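Local coordinates for uncharacterized protein (Legionella longbeachae NSW150, PDB 4JZA) that is a phosphoinositide phosphatase that probably removes the 3-phosphate from phosphatidylinositol 3-phosphate in lipid metabolism during pathogen-host interaction, at residues 57-62 with 130-135; 136-141 with 322-327; 190-195 with 301-306; 311-316 with 342-347. One frame throughout, in Å; residues are numbered along the deposited sequence.

Contact 1: residues 57-62 with 130-135; sequences YFLIDA and NEAEQY
Phe-58 and Leu-59 meet Ala-132 and Tyr-135 at a helix-helix crossing, segment 57-62 lying on helix 41-62 and segment 130-135 on helix 122-140. The axes of segments 57-62 and 130-135 come within 8.8 Å, at 91° to each other. Small Ala-132 sits at the crossing: its CA lies 5.6 Å from the CA of Leu-59, and its CB, directed at the other helix, is 4.0 Å from Leu-59 CB. Phe-58 carries the larger share of the contact. A chi1 of -172° turns the Phe-58 ring away from its own backbone N and lays it along helix 122-140, from Ala-132 to Tyr-135, and Ala-132 O approaches it obliquely. The backbone carbonyl carbon of Tyr-135 lies above one face of the Phe-58 ring, shifted toward the rim. The phenol of Tyr-135 turns off from the crossing, and its OH is hydrogen-bonded to Gln-317 of helix 315-325, whose Phe-320 also touches Leu-59 and Ala-132. At the far end of the Phe-58 ring, CZ packs 3.6 Å from Tyr-135 CB.

Contact 2: residues 136-141 with 322-327; sequences ALMGEG and EHVLKG
Val-324 presents its CG1 methyl to Met-138 and Gly-139, and these two touches make up the first shell. Met-138, present as selenomethionine, brings its terminal CE to 4.0 Å from Val-324 CG1. The same methyl lies 4.1 Å from Gly-139 CA, packing directly on backbone. The backbones are close here, with the CA atoms of Gly-139 and Val-324 5.8 Å apart. The selenomethionine chain leaves its helix extended and bends only at its last torsion (chi3 70°), which turns CE to meet the valine at a slant.

In the next shell, Phe-58 of helix 41-62 touches both Ala-136 and Val-324, and its ring stands edge-to-face with that of His-323. Farther out, Lys-326 NZ forms a salt bridge with Glu-322 OE1 at 2.8 Å, using the oxygen's anti lone pair. The other oxygen, OE2, is paired with Lys-188, so two lysines grip one carboxylate.

The contact thus joins the C-terminal ends of helices 122-140 and 315-325, with helix 41-62 against both. At the end of segment 136-141, Gly-141 leaves the helix with a positive phi (84°) and the chain goes on to strand 144-150 of the mixed sheet.

Contact 3: residues 190-195 with 301-306; sequences PGWLRD and TQISSL
Ile-303 supplies most of the surface that this contact buries, and it meets Leu-193 and Trp-192 of the short helix 191-194, at the start of the sequence range assigned to the phosphoinositide phosphatase insertion domain. The partner segment is a loop between helices 293-296 and 308-311. The backbones stay well apart, with the CA atoms of Leu-193 and Ile-303 at 9.0 Å, so side chains alone span the gap.

Leu-193 and Ile-303 meet end to end through their methyls. Leu-193 CD2 lies 3.7 Å from Ile-303 CD1 and 3.9 Å from Ile-303 CG2, meeting both arms of the branched chain. Trp-192 comes in beside this pair. Its CG stands between the backbone N and the carbonyl carbon (chi1 67°), and from there the indole extends away from its helix toward the loop, with Leu-193 CB over one ring face.

Outside the pair of segments, Phe-204 stands edge-to-face with the indole, and Trp-192 NE1 makes a weak hydrogen bond to Thr-299 OG1. The loop is tied down by Ile-303 O, which accepts a hydrogen bond from Trp-311 NE1. Where the indole and Ile-303 run in opposite senses, Trp-192 CH2 is 4.1 Å from Ile-303 CG1.

Contact 4: residues 311-316 with 342-347; sequences WVLSEH and HRTLPL
Leu-313 holds CG anti to its carbonyl carbon (chi1 -69°), and this torsion, followed by an extended chi2, sends its two methyls across to Thr-344 and Leu-345. Leu-345 takes the same chi1 setting (-55°), which swings its CD2 toward the leucine opposite. The methyls divide the work. Leu-313 CD2 packs on Thr-344, 3.4 Å from the carbonyl O and 3.7 Å from CB, whereas Leu-313 CD1 meets Leu-345 CD2 at 4.0 Å. In both pairs the side chains cross at about a right angle, so each touch is confined to a few atoms. The nearest CA atoms, those of Leu-313 and Thr-344, are 7.0 Å apart.

The hydroxyl of Thr-344 finds its polar partner elsewhere: OG1 is hydrogen-bonded to Gln-317 OE1 of helix 315-325. Tyr-135 of helix 122-140 touches both Thr-344 and Leu-345, extending the apolar patch. On the other flank, Leu-313 O accepts a hydrogen bond from Arg-194 NH2.

Two local motifs frame the contact. Ser-314, directly after the leucine, is the N-cap of helix 315-325, its OG bonded to Gln-317 N. Past Leu-345, Pro-346 is the centre of an inverse gamma turn, closed by a weak 2.9 Å bond from Leu-347 N to Leu-345 O, in the loop leading to strand 352-359.

How the contacts relate
From the N terminus, contact 1 closes first, bringing helix 122-140 back across helix 41-62 after a mainly helical excursion. Contact 2 opens at the next residue of the same helix and closes 180 intervening residues on, at the end of helix 315-325. Contact 3 is nested inside that long loop and joins its two sides near the insertion-domain region. Contact 4 crosses contact 2 and closes a short loop of 25 residues, bringing the chain after helix 315-325 back to the start of that helix, ahead of strand 352-359. Contacts 1, 2 and 4 touch one another around helices 122-140 and 315-325. Contact 3 reaches this cluster through contact 4, its nearest atoms remaining about 10 Å from contact 1 and 9 Å from contact 2.

Contact 1: residues 57-62 with 130-135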
loop_
_atom_site.group_PDB
_atom_site.type_symbol
_atom_site.label_atom_id
_atom_site.label_comp_id
_atom_site.label_asym_id
_atom_site.label_seq_id
_atom_site.Cartn_x
_atom_site.Cartn_y
_atom_site.Cartn_z
ATOM N N TYR A 57 -13.127 8.117 1.670
ATOM C CA TYR A 57 -13.823 8.877 0.663
ATOM C C TYR A 57 -13.392 8.476 -0.731
ATOM O O TYR A 57 -14.241 8.299 -1.600
ATOM C CB TYR A 57 -13.651 10.379 0.852
ATOM C CG TYR A 57 -14.627 10.945 1.839
ATOM C CD1 TYR A 57 -14.563 10.596 3.173
ATOM C CD2 TYR A 57 -15.639 11.812 1.434
ATOM C CE1 TYR A 57 -15.452 11.113 4.098
ATOM C CE2 TYR A 57 -16.543 12.338 2.348
ATOM C CZ TYR A 57 -16.437 11.992 3.688
ATOM O OH TYR A 57 -17.323 12.515 4.628
ATOM N N PHE A 58 -12.101 8.290 -0.966
ATOM C CA PHE A 58 -11.701 7.833 -2.281
ATOM C C PHE A 58 -12.394 6.528 -2.626
ATOM O O PHE A 58 -12.816 6.294 -3.764
ATOM C CB PHE A 58 -10.215 7.598 -2.317
ATOM C CG PHE A 58 -9.687 7.310 -3.687
ATOM C CD1 PHE A 58 -9.645 6.024 -4.152
ATOM C CD2 PHE A 58 -9.217 8.333 -4.482
ATOM C CE1 PHE A 58 -9.180 5.754 -5.390
ATOM C CE2 PHE A 58 -8.738 8.076 -5.738
ATOM C CZ PHE A 58 -8.719 6.782 -6.187
ATOM N N LEU A 59 -12.470 5.652 -1.646
ATOM C CA LEU A 59 -12.984 4.297 -1.839
ATOM C C LEU A 59 -14.433 4.351 -2.243
ATOM O O LEU A 59 -14.863 3.681 -3.193
ATOM C CB LEU A 59 -12.793 3.501 -0.542
ATOM C CG LEU A 59 -13.331 2.087 -0.505
ATOM C CD1 LEU A 59 -12.718 1.177 -1.550
ATOM C CD2 LEU A 59 -13.139 1.538 0.900
ATOM N N ILE A 60 -15.196 5.164 -1.527
ATOM C CA ILE A 60 -16.635 5.183 -1.722
ATOM C C ILE A 60 -17.014 5.873 -3.026
ATOM O O ILE A 60 -17.984 5.476 -3.677
ATOM C CB ILE A 60 -17.387 5.737 -0.495
ATOM C CG1 ILE A 60 -18.857 5.322 -0.547
ATOM C CG2 ILE A 60 -17.242 7.237 -0.380
ATOM C CD1 ILE A 60 -19.545 5.345 0.810
ATOM N N ASP A 61 -16.242 6.880 -3.412
ATOM C CA ASP A 61 -16.445 7.556 -4.681
ATOM C C ASP A 61 -15.944 6.682 -5.866
ATOM O O ASP A 61 -16.432 6.801 -6.953
ATOM C CB ASP A 61 -15.747 8.940 -4.683
ATOM C CG ASP A 61 -16.385 9.951 -3.688
ATOM O OD1 ASP A 61 -17.489 9.683 -3.173
ATOM O OD2 ASP A 61 -15.775 11.001 -3.399
ATOM N N ALA A 62 -14.986 5.791 -5.672
ATOM C CA ALA A 62 -14.356 5.087 -6.808
ATOM C C ALA A 62 -14.867 3.682 -6.995
ATOM O O ALA A 62 -14.951 3.211 -8.112
ATOM C CB ALA A 62 -12.863 5.030 -6.604
ATOM N N ASN A 130 -6.227 0.396 2.353
ATOM C CA ASN A 130 -4.795 0.576 2.224
ATOM C C ASN A 130 -4.483 1.041 0.846
ATOM O O ASN A 130 -3.714 1.964 0.660
ATOM C CB ASN A 130 -4.085 -0.741 2.507
ATOM C CG ASN A 130 -2.572 -0.596 2.541
ATOM O OD1 ASN A 130 -2.033 0.183 3.320
ATOM N ND2 ASN A 130 -1.883 -1.370 1.695
ATOM N N GLU A 131 -5.119 0.406 -0.130
ATOM C CA GLU A 131 -4.897 0.687 -1.594
ATOM C C GLU A 131 -5.652 1.904 -2.063
ATOM O O GLU A 131 -5.143 2.679 -2.864
ATOM C CB GLU A 131 -5.171 -0.567 -2.481
ATOM C CG GLU A 131 -4.139 -1.669 -2.233
ATOM C CD GLU A 131 -4.506 -3.039 -2.758
ATOM O OE1 GLU A 131 -4.871 -3.221 -3.938
ATOM O OE2 GLU A 131 -4.415 -3.994 -2.002
ATOM N N ALA A 132 -6.837 2.130 -1.537
ATOM C CA ALA A 132 -7.497 3.416 -1.794
ATOM C C ALA A 132 -6.649 4.586 -1.330
ATOM O O ALA A 132 -6.567 5.568 -2.004
ATOM C CB ALA A 132 -8.879 3.487 -1.148
ATOM N N GLU A 133 -5.984 4.484 -0.201
ATOM C CA GLU A 133 -5.150 5.595 0.225
ATOM C C GLU A 133 -4.013 5.868 -0.771
ATOM O O GLU A 133 -3.678 7.005 -1.033
ATOM C CB GLU A 133 -4.549 5.311 1.589
ATOM C CG GLU A 133 -3.895 6.542 2.196
ATOM C CD GLU A 133 -2.929 6.241 3.333
ATOM O OE1 GLU A 133 -2.680 7.212 4.058
ATOM O OE2 GLU A 133 -2.426 5.092 3.507
ATOM N N GLN A 134 -3.415 4.816 -1.308
ATOM C CA GLN A 134 -2.319 4.953 -2.236
ATOM C C GLN A 134 -2.722 5.686 -3.491
ATOM O O GLN A 134 -2.044 6.594 -3.906
ATOM C CB GLN A 134 -1.844 3.555 -2.623
ATOM C CG GLN A 134 -1.181 2.732 -1.513
ATOM C CD GLN A 134 -0.876 1.346 -2.004
ATOM O OE1 GLN A 134 -0.904 1.125 -3.133
ATOM N NE2 GLN A 134 -0.510 0.479 -1.217
ATOM N N TYR A 135 -3.832 5.262 -4.101
ATOM C CA TYR A 135 -4.393 5.929 -5.282
ATOM C C TYR A 135 -4.865 7.349 -4.906
ATOM O O TYR A 135 -4.644 8.274 -5.695
ATOM C CB TYR A 135 -5.512 5.128 -5.945
ATOM C CG TYR A 135 -5.008 4.022 -6.807
ATOM C CD1 TYR A 135 -4.782 2.779 -6.286
ATOM C CD2 TYR A 135 -4.802 4.202 -8.159
ATOM C CE1 TYR A 135 -4.308 1.750 -7.069
ATOM C CE2 TYR A 135 -4.330 3.182 -8.957
ATOM C CZ TYR A 135 -4.079 1.969 -8.385
ATOM O OH TYR A 135 -3.603 0.943 -9.123
#

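Contact 2: residues 136-141 with 322-327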
loop_
_atom_site.group_PDB
_atom_site.type_symbol
_atom_site.label_atom_id
_atom_site.label_comp_id
_atom_site.label_asym_id
_atom_site.label_seq_id
_atom_site.Cartn_x
_atom_site.Cartn_y
_atom_site.Cartn_z
ATOM N N ALA A 136 -5.434 7.567 -3.727
ATOM C CA ALA A 136 -5.736 8.975 -3.354
ATOM C C ALA A 136 -4.498 9.850 -3.362
ATOM O O ALA A 136 -4.560 11.022 -3.784
ATOM C CB ALA A 136 -6.394 9.119 -1.968
ATOM N N LEU A 137 -3.384 9.276 -2.878
ATOM C CA LEU A 137 -2.111 9.993 -2.830
ATOM C C LEU A 137 -1.485 10.223 -4.224
ATOM O O LEU A 137 -0.903 11.292 -4.458
ATOM C CB LEU A 137 -1.109 9.273 -1.931
ATOM C CG LEU A 137 -1.451 9.257 -0.451
ATOM C CD1 LEU A 137 -0.532 8.262 0.259
ATOM C CD2 LEU A 137 -1.375 10.642 0.203
HETATM N N MSE A 138 -1.572 9.227 -5.113
HETATM C CA MSE A 138 -1.081 9.384 -6.466
HETATM C C MSE A 138 -1.762 10.563 -7.120
HETATM O O MSE A 138 -1.124 11.451 -7.700
HETATM C CB MSE A 138 -1.412 8.119 -7.211
HETATM C CG MSE A 138 -0.666 8.097 -8.508
HETATM SE SE MSE A 138 -0.957 6.427 -9.459
HETATM C CE MSE A 138 -2.854 6.600 -10.002
ATOM N N GLY A 139 -3.081 10.604 -6.987
ATOM C CA GLY A 139 -3.910 11.649 -7.593
ATOM C C GLY A 139 -3.535 13.043 -7.124
ATOM O O GLY A 139 -3.560 13.972 -7.896
ATOM N N GLU A 140 -3.130 13.151 -5.871
ATOM C CA GLU A 140 -2.904 14.412 -5.218
ATOM C C GLU A 140 -1.534 14.961 -5.599
ATOM O O GLU A 140 -1.339 16.156 -5.564
ATOM C CB GLU A 140 -2.940 14.203 -3.702
ATOM C CG GLU A 140 -3.694 15.248 -2.885
ATOM C CD GLU A 140 -3.657 14.963 -1.359
ATOM O OE1 GLU A 140 -2.561 14.711 -0.793
ATOM O OE2 GLU A 140 -4.726 14.984 -0.695
ATOM N N GLY A 141 -0.578 14.105 -5.958
ATOM C CA GLY A 141 0.789 14.567 -6.198
ATOM C C GLY A 141 1.635 14.692 -4.935
ATOM O O GLY A 141 1.148 14.488 -3.845
ATOM N N GLU A 322 -9.133 4.053 -12.675
ATOM C CA GLU A 322 -10.187 4.721 -13.398
ATOM C C GLU A 322 -10.562 6.036 -12.716
ATOM O O GLU A 322 -10.691 7.057 -13.364
ATOM C CB GLU A 322 -11.416 3.812 -13.524
ATOM C CG GLU A 322 -12.721 4.508 -13.937
ATOM C CD GLU A 322 -13.929 3.573 -13.970
ATOM O OE1 GLU A 322 -15.062 4.045 -14.174
ATOM O OE2 GLU A 322 -13.764 2.351 -13.790
ATOM N N HIS A 323 -10.708 6.033 -11.412
ATOM C CA HIS A 323 -11.227 7.212 -10.761
ATOM C C HIS A 323 -10.258 8.390 -10.793
ATOM O O HIS A 323 -10.679 9.536 -10.828
ATOM C CB HIS A 323 -11.563 6.890 -9.332
ATOM C CG HIS A 323 -12.245 8.010 -8.615
ATOM N ND1 HIS A 323 -13.562 8.354 -8.849
ATOM C CD2 HIS A 323 -11.803 8.851 -7.646
ATOM C CE1 HIS A 323 -13.903 9.358 -8.056
ATOM N NE2 HIS A 323 -12.858 9.669 -7.307
ATOM N N VAL A 324 -8.966 8.097 -10.749
ATOM C CA VAL A 324 -7.922 9.117 -10.847
ATOM C C VAL A 324 -7.785 9.603 -12.262
ATOM O O VAL A 324 -7.627 10.804 -12.436
ATOM C CB VAL A 324 -6.548 8.588 -10.412
ATOM C CG1 VAL A 324 -5.459 9.573 -10.716
ATOM C CG2 VAL A 324 -6.525 8.341 -8.925
ATOM N N LEU A 325 -7.829 8.685 -13.255
ATOM C CA LEU A 325 -7.686 9.031 -14.682
ATOM C C LEU A 325 -8.835 9.892 -15.120
ATOM O O LEU A 325 -8.714 10.794 -15.945
ATOM C CB LEU A 325 -7.621 7.793 -15.570
ATOM C CG LEU A 325 -6.283 7.064 -15.606
ATOM C CD1 LEU A 325 -6.361 5.774 -16.407
ATOM C CD2 LEU A 325 -5.232 7.910 -16.239
ATOM N N LYS A 326 -9.989 9.565 -14.593
ATOM C CA LYS A 326 -11.221 10.258 -14.951
ATOM C C LYS A 326 -11.168 11.754 -14.485
ATOM O O LYS A 326 -11.906 12.604 -14.974
ATOM C CB LYS A 326 -12.389 9.491 -14.340
ATOM C CG LYS A 326 -13.679 9.486 -15.102
ATOM C CD LYS A 326 -14.748 8.705 -14.337
ATOM C CE LYS A 326 -14.867 7.287 -14.855
ATOM N NZ LYS A 326 -16.097 6.647 -14.308
ATOM N N GLY A 327 -10.271 12.081 -13.569
ATOM C CA GLY A 327 -10.253 13.427 -13.049
ATOM C C GLY A 327 -9.194 14.340 -13.657
ATOM O O GLY A 327 -8.901 15.397 -13.129
#

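Contact 3: residues 190-195 with 301-306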
loop_
_atom_site.group_PDB
_atom_site.type_symbol
_atom_site.label_atom_id
_atom_site.label_comp_id
_atom_site.label_asym_id
_atom_site.label_seq_id
_atom_site.Cartn_x
_atom_site.Cartn_y
_atom_site.Cartn_z
ATOM N N PRO A 190 -11.988 -9.648 -17.021
ATOM C CA PRO A 190 -13.007 -10.643 -16.774
ATOM C C PRO A 190 -12.385 -11.869 -16.131
ATOM O O PRO A 190 -11.241 -12.253 -16.494
ATOM C CB PRO A 190 -13.514 -10.982 -18.183
ATOM C CG PRO A 190 -12.377 -10.678 -19.114
ATOM C CD PRO A 190 -11.419 -9.775 -18.374
ATOM N N GLY A 191 -13.158 -12.497 -15.234
ATOM C CA GLY A 191 -12.750 -13.714 -14.487
ATOM C C GLY A 191 -12.044 -14.804 -15.285
ATOM O O GLY A 191 -11.085 -15.411 -14.809
ATOM N N TRP A 192 -12.523 -15.058 -16.491
ATOM C CA TRP A 192 -11.945 -16.095 -17.310
ATOM C C TRP A 192 -10.514 -15.846 -17.633
ATOM O O TRP A 192 -9.751 -16.800 -17.856
ATOM C CB TRP A 192 -12.740 -16.269 -18.597
ATOM C CG TRP A 192 -12.717 -15.151 -19.595
ATOM C CD1 TRP A 192 -13.691 -14.180 -19.785
ATOM C CD2 TRP A 192 -11.738 -14.961 -20.642
ATOM N NE1 TRP A 192 -13.337 -13.383 -20.886
ATOM C CE2 TRP A 192 -12.158 -13.848 -21.423
ATOM C CE3 TRP A 192 -10.552 -15.620 -20.986
ATOM C CZ2 TRP A 192 -11.412 -13.369 -22.498
ATOM C CZ3 TRP A 192 -9.788 -15.141 -22.064
ATOM C CH2 TRP A 192 -10.219 -14.028 -22.801
ATOM N N LEU A 193 -10.142 -14.566 -17.674
ATOM C CA LEU A 193 -8.754 -14.185 -18.020
ATOM C C LEU A 193 -7.849 -14.390 -16.851
ATOM O O LEU A 193 -6.719 -14.854 -17.004
ATOM C CB LEU A 193 -8.702 -12.735 -18.442
ATOM C CG LEU A 193 -7.418 -12.227 -19.090
ATOM C CD1 LEU A 193 -6.894 -13.078 -20.243
ATOM C CD2 LEU A 193 -7.729 -10.835 -19.565
ATOM N N ARG A 194 -8.379 -14.070 -15.673
ATOM C CA ARG A 194 -7.676 -14.319 -14.441
ATOM C C ARG A 194 -7.401 -15.776 -14.223
ATOM O O ARG A 194 -6.338 -16.113 -13.754
ATOM C CB ARG A 194 -8.469 -13.807 -13.268
ATOM C CG ARG A 194 -8.500 -12.299 -13.188
ATOM C CD ARG A 194 -9.084 -11.857 -11.865
ATOM N NE ARG A 194 -9.471 -10.446 -11.908
ATOM C CZ ARG A 194 -8.608 -9.417 -11.899
ATOM N NH1 ARG A 194 -7.297 -9.620 -11.873
ATOM N NH2 ARG A 194 -9.063 -8.178 -11.913
ATOM N N ASP A 195 -8.354 -16.639 -14.575
ATOM C CA ASP A 195 -8.205 -18.086 -14.370
ATOM C C ASP A 195 -7.208 -18.787 -15.322
ATOM O O ASP A 195 -6.871 -19.920 -15.091
ATOM C CB ASP A 195 -9.567 -18.751 -14.420
ATOM C CG ASP A 195 -10.511 -18.265 -13.292
ATOM O OD1 ASP A 195 -10.063 -17.582 -12.332
ATOM O OD2 ASP A 195 -11.713 -18.576 -13.375
ATOM N N THR A 301 -11.033 -11.210 -28.262
ATOM C CA THR A 301 -10.144 -10.535 -29.193
ATOM C C THR A 301 -9.948 -9.080 -28.828
ATOM O O THR A 301 -9.217 -8.367 -29.500
ATOM C CB THR A 301 -10.631 -10.609 -30.661
ATOM O OG1 THR A 301 -11.948 -10.099 -30.746
ATOM C CG2 THR A 301 -10.573 -12.017 -31.159
ATOM N N GLN A 302 -10.564 -8.649 -27.742
ATOM C CA GLN A 302 -10.413 -7.279 -27.307
ATOM C C GLN A 302 -9.315 -7.083 -26.303
ATOM O O GLN A 302 -8.910 -5.938 -26.028
ATOM C CB GLN A 302 -11.724 -6.828 -26.736
ATOM C CG GLN A 302 -12.770 -6.772 -27.824
ATOM C CD GLN A 302 -14.103 -6.419 -27.284
ATOM O OE1 GLN A 302 -14.224 -5.980 -26.150
ATOM N NE2 GLN A 302 -15.121 -6.655 -28.060
ATOM N N ILE A 303 -8.823 -8.197 -25.761
ATOM C CA ILE A 303 -7.843 -8.140 -24.691
ATOM C C ILE A 303 -6.565 -7.422 -25.135
ATOM O O ILE A 303 -6.111 -6.488 -24.468
ATOM C CB ILE A 303 -7.516 -9.541 -24.128
ATOM C CG1 ILE A 303 -8.764 -10.239 -23.557
ATOM C CG2 ILE A 303 -6.501 -9.438 -23.003
ATOM C CD1 ILE A 303 -9.557 -9.458 -22.519
ATOM N N SER A 304 -6.010 -7.831 -26.272
ATOM C CA SER A 304 -4.676 -7.386 -26.666
ATOM C C SER A 304 -4.598 -5.917 -26.991
ATOM O O SER A 304 -3.522 -5.396 -27.231
ATOM C CB SER A 304 -4.167 -8.191 -27.860
ATOM O OG SER A 304 -4.980 -7.945 -28.970
ATOM N N SER A 305 -5.733 -5.241 -27.008
ATOM C CA SER A 305 -5.734 -3.771 -27.175
ATOM C C SER A 305 -5.132 -2.973 -26.010
ATOM O O SER A 305 -4.719 -1.842 -26.195
ATOM C CB SER A 305 -7.164 -3.289 -27.364
ATOM O OG SER A 305 -7.624 -3.705 -28.615
ATOM N N LEU A 306 -5.171 -3.543 -24.811
ATOM C CA LEU A 306 -4.604 -2.942 -23.637
ATOM C C LEU A 306 -3.455 -3.802 -23.140
ATOM O O LEU A 306 -3.374 -4.966 -23.397
ATOM C CB LEU A 306 -5.660 -2.809 -22.571
ATOM C CG LEU A 306 -6.692 -1.775 -22.957
ATOM C CD1 LEU A 306 -7.868 -1.795 -21.969
ATOM C CD2 LEU A 306 -6.037 -0.407 -23.038
#

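Contact 4: residues 311-316 with 342-347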
loop_
_atom_site.group_PDB
_atom_site.type_symbol
_atom_site.label_atom_id
_atom_site.label_comp_id
_atom_site.label_asym_id
_atom_site.label_seq_id
_atom_site.Cartn_x
_atom_site.Cartn_y
_atom_site.Cartn_z
ATOM N N TRP A 311 -4.195 -5.839 -17.202
ATOM C CA TRP A 311 -5.153 -6.943 -16.971
ATOM C C TRP A 311 -4.912 -7.744 -15.682
ATOM O O TRP A 311 -5.812 -8.377 -15.174
ATOM C CB TRP A 311 -5.200 -7.906 -18.179
ATOM C CG TRP A 311 -5.679 -7.283 -19.486
ATOM C CD1 TRP A 311 -4.973 -7.181 -20.626
ATOM C CD2 TRP A 311 -6.962 -6.692 -19.755
ATOM N NE1 TRP A 311 -5.722 -6.556 -21.587
ATOM C CE2 TRP A 311 -6.952 -6.258 -21.076
ATOM C CE3 TRP A 311 -8.122 -6.519 -19.009
ATOM C CZ2 TRP A 311 -8.036 -5.639 -21.662
ATOM C CZ3 TRP A 311 -9.213 -5.905 -19.605
ATOM C CH2 TRP A 311 -9.168 -5.493 -20.910
ATOM N N VAL A 312 -3.700 -7.749 -15.168
ATOM C CA VAL A 312 -3.432 -8.445 -13.903
ATOM C C VAL A 312 -3.861 -7.628 -12.654
ATOM O O VAL A 312 -3.971 -8.167 -11.527
ATOM C CB VAL A 312 -1.968 -8.895 -13.809
ATOM C CG1 VAL A 312 -1.636 -9.819 -14.967
ATOM C CG2 VAL A 312 -1.027 -7.706 -13.804
ATOM N N LEU A 313 -4.133 -6.343 -12.836
ATOM C CA LEU A 313 -4.608 -5.576 -11.720
ATOM C C LEU A 313 -5.881 -6.232 -11.195
ATOM O O LEU A 313 -6.633 -6.776 -11.957
ATOM C CB LEU A 313 -4.892 -4.132 -12.127
ATOM C CG LEU A 313 -3.693 -3.272 -12.478
ATOM C CD1 LEU A 313 -4.164 -1.898 -12.861
ATOM C CD2 LEU A 313 -2.740 -3.184 -11.313
ATOM N N SER A 314 -6.078 -6.221 -9.875
ATOM C CA SER A 314 -7.307 -6.606 -9.262
ATOM C C SER A 314 -8.384 -5.670 -9.721
ATOM O O SER A 314 -8.132 -4.590 -10.231
ATOM C CB SER A 314 -7.191 -6.489 -7.756
ATOM O OG SER A 314 -7.151 -5.130 -7.321
ATOM N N GLU A 315 -9.614 -6.068 -9.515
ATOM C CA GLU A 315 -10.688 -5.273 -10.017
ATOM C C GLU A 315 -10.784 -3.921 -9.279
ATOM O O GLU A 315 -11.088 -2.885 -9.859
ATOM C CB GLU A 315 -11.995 -6.049 -9.903
ATOM C CG GLU A 315 -13.127 -5.312 -10.583
ATOM C CD GLU A 315 -14.491 -5.877 -10.276
ATOM O OE1 GLU A 315 -15.192 -6.190 -11.259
ATOM O OE2 GLU A 315 -14.865 -5.973 -9.080
ATOM N N HIS A 316 -10.557 -3.947 -7.986
ATOM C CA HIS A 316 -10.583 -2.715 -7.236
ATOM C C HIS A 316 -9.477 -1.747 -7.698
ATOM O O HIS A 316 -9.720 -0.536 -7.836
ATOM C CB HIS A 316 -10.618 -2.961 -5.701
ATOM C CG HIS A 316 -9.421 -3.658 -5.150
ATOM N ND1 HIS A 316 -9.395 -5.013 -4.916
ATOM C CD2 HIS A 316 -8.206 -3.189 -4.791
ATOM C CE1 HIS A 316 -8.211 -5.359 -4.447
ATOM N NE2 HIS A 316 -7.466 -4.268 -4.364
ATOM N N HIS A 342 2.962 1.222 -3.480
ATOM C CA HIS A 342 2.129 1.145 -4.624
ATOM C C HIS A 342 2.955 0.581 -5.760
ATOM O O HIS A 342 3.383 1.305 -6.650
ATOM C CB HIS A 342 1.597 2.540 -4.976
ATOM C CG HIS A 342 0.533 2.504 -6.017
ATOM N ND1 HIS A 342 -0.415 3.457 -6.154
ATOM C CD2 HIS A 342 0.286 1.616 -6.989
ATOM C CE1 HIS A 342 -1.243 3.125 -7.127
ATOM N NE2 HIS A 342 -0.809 2.034 -7.678
ATOM N N ARG A 343 3.107 -0.738 -5.769
ATOM C CA ARG A 343 3.982 -1.373 -6.764
ATOM C C ARG A 343 3.281 -2.240 -7.807
ATOM O O ARG A 343 3.872 -3.209 -8.326
ATOM C CB ARG A 343 5.063 -2.131 -5.993
ATOM C CG ARG A 343 5.615 -1.264 -4.872
ATOM C CD ARG A 343 6.397 -0.108 -5.474
ATOM N NE ARG A 343 7.711 -0.619 -5.788
ATOM C CZ ARG A 343 8.153 -0.821 -6.986
ATOM N NH1 ARG A 343 7.439 -0.462 -8.013
ATOM N NH2 ARG A 343 9.333 -1.348 -7.160
ATOM N N THR A 344 2.020 -1.882 -8.103
ATOM C CA THR A 344 1.188 -2.582 -9.062
ATOM C C THR A 344 1.172 -1.941 -10.470
ATOM O O THR A 344 0.639 -2.528 -11.418
ATOM C CB THR A 344 -0.256 -2.661 -8.555
ATOM O OG1 THR A 344 -0.730 -1.364 -8.220
ATOM C CG2 THR A 344 -0.335 -3.510 -7.351
ATOM N N LEU A 345 1.767 -0.750 -10.609
ATOM C CA LEU A 345 1.842 -0.077 -11.893
ATOM C C LEU A 345 3.318 0.037 -12.270
ATOM O O LEU A 345 4.194 0.204 -11.418
ATOM C CB LEU A 345 1.212 1.297 -11.792
ATOM C CG LEU A 345 -0.240 1.368 -11.283
ATOM C CD1 LEU A 345 -0.641 2.827 -11.072
ATOM C CD2 LEU A 345 -1.197 0.756 -12.280
ATOM N N PRO A 346 3.617 -0.065 -13.567
ATOM C CA PRO A 346 4.997 -0.211 -13.996
ATOM C C PRO A 346 5.727 1.110 -14.171
ATOM O O PRO A 346 6.212 1.415 -15.230
ATOM C CB PRO A 346 4.855 -0.957 -15.325
ATOM C CG PRO A 346 3.557 -0.501 -15.865
ATOM C CD PRO A 346 2.671 -0.204 -14.690
ATOM N N LEU A 347 5.797 1.867 -13.107
ATOM C CA LEU A 347 6.624 3.057 -13.052
ATOM C C LEU A 347 7.078 3.264 -11.630
ATOM O O LEU A 347 6.458 2.808 -10.710
ATOM C CB LEU A 347 5.865 4.279 -13.545
ATOM C CG LEU A 347 4.742 4.871 -12.697
ATOM C CD1 LEU A 347 4.291 6.177 -13.327
ATOM C CD2 LEU A 347 3.594 3.892 -12.613
#